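Local coordinates for protein cycloalternan-forming enzyme (Listeria monocytogenes serovar 1/2a, PDB 5F7U) that belongs to glycoside hydrolase family 31, combining a TIM-barrel domain with a family 6 carbohydrate-binding module and holding glycans at several separate sites, at residues D912-N916 against Y960-G964; P940-E944 against V976-D981; D956-Y960 against W1023-N1027. The protein carries 1 engineered substitution. All coordinates share one frame; numbering follows the deposited sequence.

Contact 1. Residues D912-N916 against Y960-G964; sequences DTVQN and YTGTG. With MG (magnesium ion), chain G; GLC (alpha-D-glucopyranose), chain B.
Gly962 N donates a 2.9 Å hydrogen bond to Thr913 O, at 158° at the hydrogen. Beside it the two backbones exchange a pair of CA-H...O contacts. Gly962 CA lies 3.4 Å from Val914 O, and Val914 CA faces Gly962 O. A water bridges the segments by accepting from Thr913 OG1 (2.8 Å) and donating to Tyr960 O and Gly962 O. Thr913 OG1 sits between its backbone N and carbonyl carbon (chi1 70°), which places it at this water. Asn916 crosses Thr961 at about a right angle, with OD1 3.7 Å from Thr961 CB. Asn916 ND2 bonds to Glu942 OE2, which probably also bonds to Thr961 OG1. Thr961 OG1 bonds to His1058 as well. Further out, Asp912 OD1 accepts from Gln915 N at 3.2 Å, an Asx motif in the turn carrying Thr913 and Val914. On the other segment, Thr961 O and Gly964 O each bind the magnesium ion at 2.2 Å. Glu942, Glu944 and Asp1057 complete its ligands. Thr963 OG1 forms a 2.7 Å hydrogen bond with O3 of an alpha-D-glucopyranose. Because Thr961 O belongs to the same peptide group as Gly962 N, the metal probably polarises it and strengthens the N-H as a donor.

Contact 2. Residues P940-E944 against V976-D981; sequences PYEAE and VEFDID. With MG (magnesium ion), chain G.
Val976 CG1 packs 3.9 Å from Ala943 O and begins a row of contacts along residues 976-981. Phe978 follows. Its CZ meets Ala943 CB at 3.9 Å, and its CD2 meets Tyr941 CB at 3.8 Å. The ring touches both, and its CE2 comes 3.4 Å from Tyr941 O. Asp979 contributes its carbonyl O, which approaches Tyr941 CE2. Its carboxylate hydrogen-bonds to His947. Ile980 lies over the face of the Tyr941 ring, which is brought there with CG anti to the carbonyl carbon (chi1 -70°). Ile980 CG1 stands 3.9 Å from the centroid and 11° off the normal, a CH-pi contact. At Asp981 the backbone N donates to Tyr941 OH, 3.1 Å and 156°. A water 2.6 Å from Tyr941 OH, in the plane of the ring, donates to Asp981 O. Glu942 and, just after the strand, Glu944 bind the magnesium ion on the side away from this packing. The two segments belong to different sheets of the module, consistent with the beta sandwich of family 6. Strand 941-942 pairs with strand 1054-1062. Strand 975-981 runs between strands 947-949 and 1039-1045. From strand 776-778, Val776 touches Tyr941 and Pro778 touches Asp979 and Asp981.

Contact 3. Residues D956-Y960 against W1023-N1027; sequences DHAGY and WDTWN. With GLC (alpha-D-glucopyranose), chain D.
Ala958 O accepts from Trp1026 NE1 at 2.8 Å, with 166° at the hydrogen. The acceptor lies in the indole plane, so the bond meets the edge of the ring. Trp1026 CZ2 packs on Tyr960 CB at 3.9 Å. His957 O also lies at the indole edge, buried and without a hydrogen-bond partner in the model. The side chain of His957 turns to the other arm of the contact. Its ND1 donates to Asp1024 OD1 at 2.9 Å, in the plane of the imidazole but well above that of the carboxylate. At the other ring nitrogen, NE2 shares a 2.8 Å hydrogen bond with O2 of an alpha-D-glucopyranose. These in-plane bonds at two edges fix the rotation of the ring. Trp1023 CB covers one imidazole face as a CH-pi contact, 3.6 Å from the centroid. With CG anti to its carbonyl carbon (chi1 -64°), Trp1023 carries its indole away from His957 and under the sugar. There Trp1023 CZ2 approaches O5 of the sugar at 3.4 Å. A sugar laid on an indole face, with polar groups at its rim, is characteristic of carbohydrate-binding modules. Asn1055 of strand 1054-1062 adds a further bond to this sugar. Phe965 of strand 965-968 packs edge-to-face with Trp1026. Arg994 of strand 987-996 makes a cation-pi contact with the same indole and bonds to Gly959 O.

Along the chain the segments run 912-916, 940-944, the joined 956-960 and 960-964, then 976-981 and 1023-1027. Contacts 1 and 3 share Tyr960 in the loop between strands 953-954 and 965-968, and their centres are about 12 Å apart. Contacts 1 and 2 share the magnesium ion, with centres about 14 Å apart. Contacts 2 and 3 do not touch, with about 18 Å between centres. Contact 1 ties the turn between strands 908-912 and 917-922 to the module, and contact 2 packs the module's two sheets. Contact 3 supplies part of a glycan site at the surface. One loop therefore runs from that site to the metal and the neighbouring sheet.

Contact 1. Residues D912-N916 against Y960-G964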
ATOM      1  N   ASP A 912       2.287 -21.719 -30.286  1.00 24.63           N
ATOM      2  CA  ASP A 912       2.508 -20.335 -30.675  1.00 25.36           C
ATOM      3  C   ASP A 912       4.020 -20.150 -30.815  1.00 24.40           C
ATOM      4  O   ASP A 912       4.726 -20.051 -29.814  1.00 23.57           O
ATOM      5  CB  ASP A 912       1.917 -19.422 -29.585  1.00 26.09           C
ATOM      6  CG  ASP A 912       2.094 -17.926 -29.854  1.00 27.73           C
ATOM      7  OD1 ASP A 912       2.914 -17.504 -30.701  1.00 28.44           O
ATOM      8  OD2 ASP A 912       1.373 -17.153 -29.174  1.00 29.45           O
ATOM      9  N   THR A 913       4.514 -20.105 -32.057  1.00 24.37           N
ATOM     10  CA  THR A 913       5.967 -19.986 -32.306  1.00 23.70           C
ATOM     11  C   THR A 913       6.566 -18.612 -31.929  1.00 22.94           C
ATOM     12  O   THR A 913       7.776 -18.502 -31.694  1.00 22.28           O
ATOM     13  CB  THR A 913       6.344 -20.300 -33.771  1.00 24.81           C
ATOM     14  OG1 THR A 913       5.865 -19.256 -34.620  1.00 25.77           O
ATOM     15  CG2 THR A 913       5.742 -21.625 -34.225  1.00 25.59           C
ATOM     16  N   VAL A 914       5.725 -17.573 -31.891  1.00 22.80           N
ATOM     17  CA  VAL A 914       6.183 -16.200 -31.596  1.00 22.41           C
ATOM     18  C   VAL A 914       6.480 -16.055 -30.108  1.00 21.37           C
ATOM     19  O   VAL A 914       7.491 -15.458 -29.730  1.00 21.07           O
ATOM     20  CB  VAL A 914       5.160 -15.132 -32.064  1.00 23.43           C
ATOM     21  CG1 VAL A 914       5.533 -13.730 -31.577  1.00 23.50           C
ATOM     22  CG2 VAL A 914       5.084 -15.135 -33.583  1.00 24.61           C
ATOM     23  N   GLN A 915       5.610 -16.648 -29.299  1.00 20.67           N
ATOM     24  CA  GLN A 915       5.663 -16.558 -27.832  1.00 19.94           C
ATOM     25  C   GLN A 915       6.344 -17.757 -27.189  1.00 19.05           C
ATOM     26  O   GLN A 915       6.636 -17.721 -25.987  1.00 18.63           O
ATOM     27  CB  GLN A 915       4.240 -16.424 -27.270  1.00 20.23           C
ATOM     28  CG  GLN A 915       3.518 -15.128 -27.671  1.00 21.20           C
ATOM     29  CD  GLN A 915       4.051 -13.905 -26.938  1.00 21.26           C
ATOM     30  OE1 GLN A 915       4.508 -14.008 -25.804  1.00 21.11           O
ATOM     31  NE2 GLN A 915       3.979 -12.745 -27.577  1.00 21.95           N
ATOM     32  N   ASN A 916       6.590 -18.810 -27.981  1.00 19.02           N
ATOM     33  CA  ASN A 916       7.063 -20.095 -27.471  1.00 18.59           C
ATOM     34  C   ASN A 916       6.168 -20.643 -26.362  1.00 17.86           C
ATOM     35  O   ASN A 916       6.617 -21.009 -25.274  1.00 17.26           O
ATOM     36  CB  ASN A 916       8.543 -20.012 -27.064  1.00 18.76           C
ATOM     37  CG  ASN A 916       9.447 -19.711 -28.241  1.00 19.27           C
ATOM     38  OD1 ASN A 916       9.453 -20.442 -29.245  1.00 20.10           O
ATOM     39  ND2 ASN A 916      10.223 -18.637 -28.125  1.00 19.80           N
ATOM     40  N   TYR A 960      11.190 -19.213 -38.413  1.00 26.04           N
ATOM     41  CA  TYR A 960      11.895 -18.877 -37.173  1.00 24.70           C
ATOM     42  C   TYR A 960      10.949 -18.925 -35.978  1.00 24.49           C
ATOM     43  O   TYR A 960       9.728 -18.835 -36.126  1.00 25.23           O
ATOM     44  CB  TYR A 960      12.506 -17.464 -37.260  1.00 24.58           C
ATOM     45  CG  TYR A 960      11.490 -16.402 -37.650  1.00 25.62           C
ATOM     46  CD1 TYR A 960      10.608 -15.845 -36.698  1.00 25.68           C
ATOM     47  CD2 TYR A 960      11.383 -15.972 -38.980  1.00 26.71           C
ATOM     48  CE1 TYR A 960       9.663 -14.893 -37.071  1.00 26.71           C
ATOM     49  CE2 TYR A 960      10.447 -15.015 -39.357  1.00 27.65           C
ATOM     50  CZ  TYR A 960       9.596 -14.479 -38.403  1.00 27.75           C
ATOM     51  OH  TYR A 960       8.672 -13.523 -38.775  1.00 28.89           O
ATOM     52  N   THR A 961      11.529 -19.038 -34.793  1.00 23.64           N
ATOM     53  CA  THR A 961      10.785 -18.840 -33.566  1.00 23.48           C
ATOM     54  C   THR A 961      11.068 -17.416 -33.063  1.00 23.03           C
ATOM     55  O   THR A 961      12.066 -16.756 -33.480  1.00 22.77           O
ATOM     56  CB  THR A 961      11.111 -19.900 -32.493  1.00 23.16           C
ATOM     57  OG1 THR A 961      12.461 -19.734 -32.063  1.00 22.64           O
ATOM     58  CG2 THR A 961      10.893 -21.339 -33.017  1.00 23.86           C
ATOM     59  N   GLY A 962      10.200 -16.964 -32.156  1.00 22.98           N
ATOM     60  CA  GLY A 962      10.229 -15.590 -31.662  1.00 22.78           C
ATOM     61  C   GLY A 962       9.767 -14.639 -32.754  1.00 23.72           C
ATOM     62  O   GLY A 962       8.913 -14.992 -33.564  1.00 24.01           O
ATOM     63  N   THR A 963      10.353 -13.441 -32.787  1.00 23.80           N
ATOM     64  CA  THR A 963       9.971 -12.422 -33.774  1.00 24.84           C
ATOM     65  C   THR A 963      10.854 -12.392 -35.023  1.00 24.78           C
ATOM     66  O   THR A 963      10.565 -11.649 -35.972  1.00 25.97           O
ATOM     67  CB  THR A 963       9.954 -11.010 -33.148  1.00 25.49           C
ATOM     68  OG1 THR A 963      11.270 -10.678 -32.673  1.00 24.92           O
ATOM     69  CG2 THR A 963       8.930 -10.925 -32.007  1.00 26.00           C
ATOM     70  N   GLY A 964      11.922 -13.186 -35.023  1.00 23.83           N
ATOM     71  CA  GLY A 964      12.845 -13.257 -36.163  1.00 24.18           C
ATOM     72  C   GLY A 964      14.129 -14.003 -35.836  1.00 23.09           C
ATOM     73  O   GLY A 964      14.116 -15.039 -35.138  1.00 22.44           O
TER
HETATM   74 MG    MG G1101      14.210 -16.258 -33.302  1.00 11.61          MG
HETATM   75  C1  GLC B   2      14.099  -6.953 -30.205  1.00 26.51           C
HETATM   76  C2  GLC B   2      13.293  -7.705 -31.275  1.00 26.19           C
HETATM   77  C3  GLC B   2      11.834  -7.240 -31.302  1.00 24.81           C
HETATM   78  C4  GLC B   2      11.175  -7.346 -29.928  1.00 23.81           C
HETATM   79  C5  GLC B   2      12.054  -6.635 -28.900  1.00 22.85           C
HETATM   80  C6  GLC B   2      11.537  -6.789 -27.480  1.00 21.23           C
HETATM   81  O2  GLC B   2      13.906  -7.559 -32.561  1.00 26.97           O
HETATM   82  O3  GLC B   2      11.092  -8.040 -32.219  1.00 25.84           O
HETATM   83  O4  GLC B   2       9.872  -6.740 -29.950  1.00 23.66           O
HETATM   84  O5  GLC B   2      13.414  -7.117 -28.947  1.00 23.38           O
HETATM   85  O6  GLC B   2      12.446  -6.027 -26.674  1.00 18.77           O
HETATM   86  O   HOH W   1       7.778 -17.213 -34.811  1.00 25.25           O

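Contact 2. Residues P940-E944 against V976-D981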
ATOM      1  N   PRO A 940      13.028 -21.626 -26.105  1.00 17.26           N
ATOM      2  CA  PRO A 940      14.282 -21.147 -26.674  1.00 17.46           C
ATOM      3  C   PRO A 940      14.707 -19.790 -26.113  1.00 17.36           C
ATOM      4  O   PRO A 940      13.858 -19.009 -25.642  1.00 17.26           O
ATOM      5  CB  PRO A 940      13.957 -20.977 -28.166  1.00 17.78           C
ATOM      6  CG  PRO A 940      12.802 -21.895 -28.409  1.00 18.01           C
ATOM      7  CD  PRO A 940      12.002 -21.828 -27.145  1.00 17.61           C
ATOM      8  N   TYR A 941      16.021 -19.556 -26.134  1.00 17.19           N
ATOM      9  CA  TYR A 941      16.605 -18.232 -25.946  1.00 16.96           C
ATOM     10  C   TYR A 941      16.746 -17.620 -27.340  1.00 17.22           C
ATOM     11  O   TYR A 941      17.584 -18.059 -28.137  1.00 17.37           O
ATOM     12  CB  TYR A 941      17.992 -18.363 -25.293  1.00 16.98           C
ATOM     13  CG  TYR A 941      17.938 -18.819 -23.854  1.00 16.92           C
ATOM     14  CD1 TYR A 941      17.792 -20.176 -23.521  1.00 17.37           C
ATOM     15  CD2 TYR A 941      18.005 -17.879 -22.817  1.00 17.00           C
ATOM     16  CE1 TYR A 941      17.726 -20.586 -22.189  1.00 17.50           C
ATOM     17  CE2 TYR A 941      17.967 -18.274 -21.493  1.00 17.14           C
ATOM     18  CZ  TYR A 941      17.800 -19.622 -21.183  1.00 17.55           C
ATOM     19  OH  TYR A 941      17.754 -19.988 -19.847  1.00 18.04           O
ATOM     20  N   GLU A 942      15.923 -16.618 -27.633  1.00 17.51           N
ATOM     21  CA  GLU A 942      15.867 -16.056 -28.986  1.00 18.10           C
ATOM     22  C   GLU A 942      17.093 -15.200 -29.268  1.00 18.27           C
ATOM     23  O   GLU A 942      17.468 -14.327 -28.451  1.00 18.09           O
ATOM     24  CB  GLU A 942      14.575 -15.246 -29.198  1.00 18.43           C
ATOM     25  CG  GLU A 942      13.298 -16.080 -29.143  1.00 18.69           C
ATOM     26  CD  GLU A 942      13.230 -17.173 -30.201  1.00 19.21           C
ATOM     27  OE1 GLU A 942      13.903 -17.075 -31.270  1.00 19.55           O
ATOM     28  OE2 GLU A 942      12.458 -18.142 -29.970  1.00 19.78           O
ATOM     29  N   ALA A 943      17.730 -15.453 -30.417  1.00 18.46           N
ATOM     30  CA  ALA A 943      18.917 -14.696 -30.792  1.00 18.95           C
ATOM     31  C   ALA A 943      18.612 -13.201 -30.937  1.00 19.48           C
ATOM     32  O   ALA A 943      19.444 -12.358 -30.598  1.00 19.23           O
ATOM     33  CB  ALA A 943      19.538 -15.259 -32.066  1.00 19.42           C
ATOM     34  N   GLU A 944      17.402 -12.889 -31.409  1.00 20.04           N
ATOM     35  CA  GLU A 944      16.970 -11.503 -31.627  1.00 21.21           C
ATOM     36  C   GLU A 944      16.806 -10.715 -30.306  1.00 21.37           C
ATOM     37  O   GLU A 944      16.756  -9.471 -30.320  1.00 21.87           O
ATOM     38  CB  GLU A 944      15.688 -11.463 -32.483  1.00 21.69           C
ATOM     39  CG  GLU A 944      14.484 -12.205 -31.909  1.00 21.47           C
ATOM     40  CD  GLU A 944      14.311 -13.656 -32.382  1.00 21.18           C
ATOM     41  OE1 GLU A 944      15.275 -14.406 -32.669  1.00 21.48           O
ATOM     42  OE2 GLU A 944      13.152 -14.085 -32.435  1.00 21.35           O
ATOM     43  N   VAL A 976      26.857 -12.191 -30.793  1.00 23.85           N
ATOM     44  CA  VAL A 976      25.531 -12.355 -30.180  1.00 23.30           C
ATOM     45  C   VAL A 976      25.790 -12.949 -28.789  1.00 22.92           C
ATOM     46  O   VAL A 976      26.372 -14.028 -28.677  1.00 22.76           O
ATOM     47  CB  VAL A 976      24.596 -13.284 -31.012  1.00 22.81           C
ATOM     48  CG1 VAL A 976      23.214 -13.398 -30.375  1.00 22.18           C
ATOM     49  CG2 VAL A 976      24.445 -12.783 -32.442  1.00 23.78           C
ATOM     50  N   GLU A 977      25.379 -12.230 -27.745  1.00 23.38           N
ATOM     51  CA  GLU A 977      25.611 -12.657 -26.359  1.00 23.28           C
ATOM     52  C   GLU A 977      24.287 -13.006 -25.684  1.00 22.45           C
ATOM     53  O   GLU A 977      23.324 -12.232 -25.744  1.00 22.19           O
ATOM     54  CB  GLU A 977      26.377 -11.583 -25.578  1.00 25.29           C
ATOM     55  CG  GLU A 977      26.627 -11.926 -24.106  1.00 27.27           C
ATOM     56  CD  GLU A 977      27.564 -10.959 -23.373  1.00 29.78           C
ATOM     57  OE1 GLU A 977      28.159 -10.056 -23.999  1.00 32.36           O
ATOM     58  OE2 GLU A 977      27.714 -11.109 -22.139  1.00 30.73           O
ATOM     59  N   PHE A 978      24.255 -14.186 -25.058  1.00 20.91           N
ATOM     60  CA  PHE A 978      23.087 -14.698 -24.342  1.00 20.41           C
ATOM     61  C   PHE A 978      23.372 -14.774 -22.846  1.00 20.80           C
ATOM     62  O   PHE A 978      24.518 -15.032 -22.417  1.00 20.84           O
ATOM     63  CB  PHE A 978      22.738 -16.124 -24.791  1.00 19.50           C
ATOM     64  CG  PHE A 978      22.308 -16.252 -26.238  1.00 19.56           C
ATOM     65  CD1 PHE A 978      23.250 -16.408 -27.262  1.00 19.55           C
ATOM     66  CD2 PHE A 978      20.952 -16.277 -26.577  1.00 19.76           C
ATOM     67  CE1 PHE A 978      22.849 -16.555 -28.591  1.00 20.14           C
ATOM     68  CE2 PHE A 978      20.547 -16.414 -27.909  1.00 19.97           C
ATOM     69  CZ  PHE A 978      21.497 -16.556 -28.917  1.00 20.40           C
ATOM     70  N   ASP A 979      22.312 -14.594 -22.069  1.00 20.73           N
ATOM     71  CA  ASP A 979      22.329 -14.810 -20.635  1.00 21.45           C
ATOM     72  C   ASP A 979      21.532 -16.082 -20.430  1.00 20.42           C
ATOM     73  O   ASP A 979      20.310 -16.087 -20.615  1.00 19.91           O
ATOM     74  CB  ASP A 979      21.643 -13.639 -19.916  1.00 23.98           C
ATOM     75  CG  ASP A 979      22.339 -12.305 -20.149  1.00 26.91           C
ATOM     76  OD1 ASP A 979      23.542 -12.194 -19.841  1.00 29.13           O
ATOM     77  OD2 ASP A 979      21.665 -11.348 -20.597  1.00 28.99           O
ATOM     78  N   ILE A 980      22.209 -17.178 -20.082  1.00 19.25           N
ATOM     79  CA  ILE A 980      21.554 -18.480 -20.090  1.00 19.44           C
ATOM     80  C   ILE A 980      21.557 -19.159 -18.732  1.00 19.67           C
ATOM     81  O   ILE A 980      22.582 -19.205 -18.055  1.00 19.51           O
ATOM     82  CB  ILE A 980      22.152 -19.404 -21.175  1.00 19.38           C
ATOM     83  CG1 ILE A 980      21.725 -18.878 -22.553  1.00 20.13           C
ATOM     84  CG2 ILE A 980      21.706 -20.864 -20.975  1.00 19.40           C
ATOM     85  CD1 ILE A 980      22.379 -19.548 -23.733  1.00 20.74           C
ATOM     86  N   ASP A 981      20.393 -19.667 -18.335  1.00 20.31           N
ATOM     87  CA  ASP A 981      20.310 -20.477 -17.123  1.00 21.10           C
ATOM     88  C   ASP A 981      20.540 -21.962 -17.369  1.00 20.90           C
ATOM     89  O   ASP A 981      20.167 -22.499 -18.418  1.00 21.20           O
ATOM     90  CB  ASP A 981      18.951 -20.274 -16.455  1.00 22.33           C
ATOM     91  CG  ASP A 981      18.866 -18.965 -15.713  1.00 23.95           C
ATOM     92  OD1 ASP A 981      19.888 -18.557 -15.095  1.00 24.56           O
ATOM     93  OD2 ASP A 981      17.777 -18.337 -15.748  1.00 24.99           O
TER
HETATM   94 MG    MG G1101      14.210 -16.258 -33.302  1.00 11.61          MG
HETATM   95  O   HOH W   2      17.530 -22.582 -19.378  1.00 23.37           O

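Contact 3. Residues D956-Y960 against W1023-N1027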
ATOM      1  N   ASP A 956      12.771 -12.041 -42.774  1.00 33.94           N
ATOM      2  CA  ASP A 956      12.441 -12.212 -44.199  1.00 35.08           C
ATOM      3  C   ASP A 956      12.624 -13.641 -44.748  1.00 34.64           C
ATOM      4  O   ASP A 956      12.631 -13.856 -45.982  1.00 35.75           O
ATOM      5  CB  ASP A 956      13.213 -11.183 -45.041  1.00 37.02           C
ATOM      6  CG  ASP A 956      14.737 -11.375 -44.992  1.00 37.07           C
ATOM      7  OD1 ASP A 956      15.275 -11.974 -44.027  1.00 35.79           O
ATOM      8  OD2 ASP A 956      15.405 -10.900 -45.938  1.00 38.64           O
ATOM      9  N   HIS A 957      12.789 -14.597 -43.837  1.00 33.01           N
ATOM     10  CA  HIS A 957      12.722 -16.022 -44.158  1.00 32.90           C
ATOM     11  C   HIS A 957      11.862 -16.712 -43.110  1.00 32.17           C
ATOM     12  O   HIS A 957      12.189 -16.689 -41.916  1.00 31.50           O
ATOM     13  CB  HIS A 957      14.117 -16.638 -44.227  1.00 32.41           C
ATOM     14  CG  HIS A 957      14.981 -16.036 -45.287  1.00 33.73           C
ATOM     15  ND1 HIS A 957      14.812 -16.315 -46.629  1.00 35.41           N
ATOM     16  CD2 HIS A 957      16.000 -15.150 -45.212  1.00 33.91           C
ATOM     17  CE1 HIS A 957      15.696 -15.627 -47.333  1.00 36.48           C
ATOM     18  NE2 HIS A 957      16.437 -14.923 -46.496  1.00 35.80           N
ATOM     19  N   ALA A 958      10.760 -17.304 -43.571  1.00 32.49           N
ATOM     20  CA  ALA A 958       9.769 -17.982 -42.723  1.00 31.72           C
ATOM     21  C   ALA A 958      10.342 -19.139 -41.897  1.00 30.19           C
ATOM     22  O   ALA A 958      11.332 -19.765 -42.290  1.00 29.65           O
ATOM     23  CB  ALA A 958       8.629 -18.498 -43.591  1.00 33.13           C
ATOM     24  N   GLY A 959       9.710 -19.403 -40.755  1.00 29.25           N
ATOM     25  CA  GLY A 959       9.967 -20.617 -39.979  1.00 28.16           C
ATOM     26  C   GLY A 959      10.731 -20.438 -38.683  1.00 26.58           C
ATOM     27  O   GLY A 959      10.912 -21.396 -37.948  1.00 26.01           O
ATOM     28  N   TYR A 960      11.190 -19.213 -38.413  1.00 26.04           N
ATOM     29  CA  TYR A 960      11.895 -18.877 -37.173  1.00 24.70           C
ATOM     30  C   TYR A 960      10.949 -18.925 -35.978  1.00 24.49           C
ATOM     31  O   TYR A 960       9.728 -18.835 -36.126  1.00 25.23           O
ATOM     32  CB  TYR A 960      12.506 -17.464 -37.260  1.00 24.58           C
ATOM     33  CG  TYR A 960      11.490 -16.402 -37.650  1.00 25.62           C
ATOM     34  CD1 TYR A 960      10.608 -15.845 -36.698  1.00 25.68           C
ATOM     35  CD2 TYR A 960      11.383 -15.972 -38.980  1.00 26.71           C
ATOM     36  CE1 TYR A 960       9.663 -14.893 -37.071  1.00 26.71           C
ATOM     37  CE2 TYR A 960      10.447 -15.015 -39.357  1.00 27.65           C
ATOM     38  CZ  TYR A 960       9.596 -14.479 -38.403  1.00 27.75           C
ATOM     39  OH  TYR A 960       8.672 -13.523 -38.775  1.00 28.89           O
ATOM     40  N   TRP A1023      18.012 -20.487 -47.875  1.00 35.42           N
ATOM     41  CA  TRP A1023      17.764 -19.595 -46.736  1.00 33.84           C
ATOM     42  C   TRP A1023      16.379 -19.760 -46.097  1.00 33.52           C
ATOM     43  O   TRP A1023      16.118 -19.192 -45.026  1.00 32.14           O
ATOM     44  CB  TRP A1023      18.002 -18.124 -47.098  1.00 34.14           C
ATOM     45  CG  TRP A1023      19.405 -17.816 -47.447  1.00 34.67           C
ATOM     46  CD1 TRP A1023      19.903 -17.555 -48.695  1.00 36.42           C
ATOM     47  CD2 TRP A1023      20.512 -17.747 -46.548  1.00 33.70           C
ATOM     48  NE1 TRP A1023      21.257 -17.328 -48.626  1.00 36.75           N
ATOM     49  CE2 TRP A1023      21.659 -17.438 -47.320  1.00 34.93           C
ATOM     50  CE3 TRP A1023      20.652 -17.925 -45.159  1.00 31.92           C
ATOM     51  CZ2 TRP A1023      22.936 -17.296 -46.749  1.00 34.66           C
ATOM     52  CZ3 TRP A1023      21.924 -17.783 -44.590  1.00 31.57           C
ATOM     53  CH2 TRP A1023      23.046 -17.461 -45.383  1.00 32.93           C
ATOM     54  N   ASP A1024      15.498 -20.524 -46.747  1.00 34.52           N
ATOM     55  CA  ASP A1024      14.196 -20.845 -46.163  1.00 34.42           C
ATOM     56  C   ASP A1024      14.202 -22.199 -45.443  1.00 33.70           C
ATOM     57  O   ASP A1024      13.143 -22.703 -45.066  1.00 34.23           O
ATOM     58  CB  ASP A1024      13.087 -20.785 -47.224  1.00 36.05           C
ATOM     59  CG  ASP A1024      12.878 -19.370 -47.793  1.00 37.03           C
ATOM     60  OD1 ASP A1024      12.824 -18.379 -47.024  1.00 36.36           O
ATOM     61  OD2 ASP A1024      12.751 -19.259 -49.034  1.00 38.88           O
ATOM     62  N   THR A1025      15.394 -22.768 -45.250  1.00 32.95           N
ATOM     63  CA  THR A1025      15.564 -24.046 -44.552  1.00 32.17           C
ATOM     64  C   THR A1025      16.406 -23.855 -43.294  1.00 30.67           C
ATOM     65  O   THR A1025      17.546 -23.377 -43.374  1.00 30.41           O
ATOM     66  CB  THR A1025      16.209 -25.105 -45.475  1.00 33.56           C
ATOM     67  OG1 THR A1025      15.445 -25.204 -46.684  1.00 35.14           O
ATOM     68  CG2 THR A1025      16.285 -26.488 -44.784  1.00 33.18           C
ATOM     69  N   TRP A1026      15.830 -24.232 -42.146  1.00 29.62           N
ATOM     70  CA  TRP A1026      16.501 -24.154 -40.847  1.00 28.15           C
ATOM     71  C   TRP A1026      17.060 -25.525 -40.467  1.00 28.36           C
ATOM     72  O   TRP A1026      16.500 -26.552 -40.846  1.00 29.32           O
ATOM     73  CB  TRP A1026      15.541 -23.659 -39.753  1.00 27.09           C
ATOM     74  CG  TRP A1026      14.936 -22.315 -40.055  1.00 26.99           C
ATOM     75  CD1 TRP A1026      13.734 -22.079 -40.655  1.00 27.76           C
ATOM     76  CD2 TRP A1026      15.511 -21.026 -39.787  1.00 26.32           C
ATOM     77  NE1 TRP A1026      13.519 -20.722 -40.782  1.00 27.55           N
ATOM     78  CE2 TRP A1026      14.594 -20.053 -40.257  1.00 26.85           C
ATOM     79  CE3 TRP A1026      16.712 -20.598 -39.189  1.00 25.62           C
ATOM     80  CZ2 TRP A1026      14.840 -18.673 -40.156  1.00 26.67           C
ATOM     81  CZ3 TRP A1026      16.966 -19.225 -39.087  1.00 25.36           C
ATOM     82  CH2 TRP A1026      16.030 -18.278 -39.577  1.00 26.31           C
ATOM     83  N   ASN A1027      18.182 -25.523 -39.752  1.00 27.44           N
ATOM     84  CA  ASN A1027      18.775 -26.738 -39.213  1.00 27.39           C
ATOM     85  C   ASN A1027      19.172 -26.476 -37.777  1.00 26.34           C
ATOM     86  O   ASN A1027      19.350 -25.322 -37.377  1.00 24.87           O
ATOM     87  CB  ASN A1027      19.999 -27.168 -40.038  1.00 28.52           C
ATOM     88  CG  ASN A1027      20.597 -28.480 -39.567  1.00 28.97           C
ATOM     89  OD1 ASN A1027      19.881 -29.444 -39.312  1.00 29.74           O
ATOM     90  ND2 ASN A1027      21.918 -28.517 -39.428  1.00 29.15           N
TER
HETATM   91  C1  GLC D   1      20.983 -13.813 -48.157  1.00 34.38           C
HETATM   92  C2  GLC D   1      19.811 -14.129 -47.217  1.00 33.66           C
HETATM   93  C3  GLC D   1      19.987 -13.451 -45.851  1.00 32.65           C
HETATM   94  C4  GLC D   1      21.347 -13.774 -45.229  1.00 33.24           C
HETATM   95  C5  GLC D   1      22.434 -13.366 -46.228  1.00 34.08           C
HETATM   96  C6  GLC D   1      23.841 -13.633 -45.727  1.00 35.21           C
HETATM   97  O1  GLC D   1      20.916 -12.457 -48.652  1.00 35.70           O
HETATM   98  O2  GLC D   1      18.570 -13.711 -47.791  1.00 32.53           O
HETATM   99  O3  GLC D   1      18.912 -13.837 -44.999  1.00 32.58           O
HETATM  100  O4  GLC D   1      21.498 -13.074 -43.985  1.00 31.81           O
HETATM  101  O5  GLC D   1      22.240 -14.054 -47.486  1.00 35.13           O
HETATM  102  O6  GLC D   1      24.733 -13.164 -46.742  1.00 36.42           O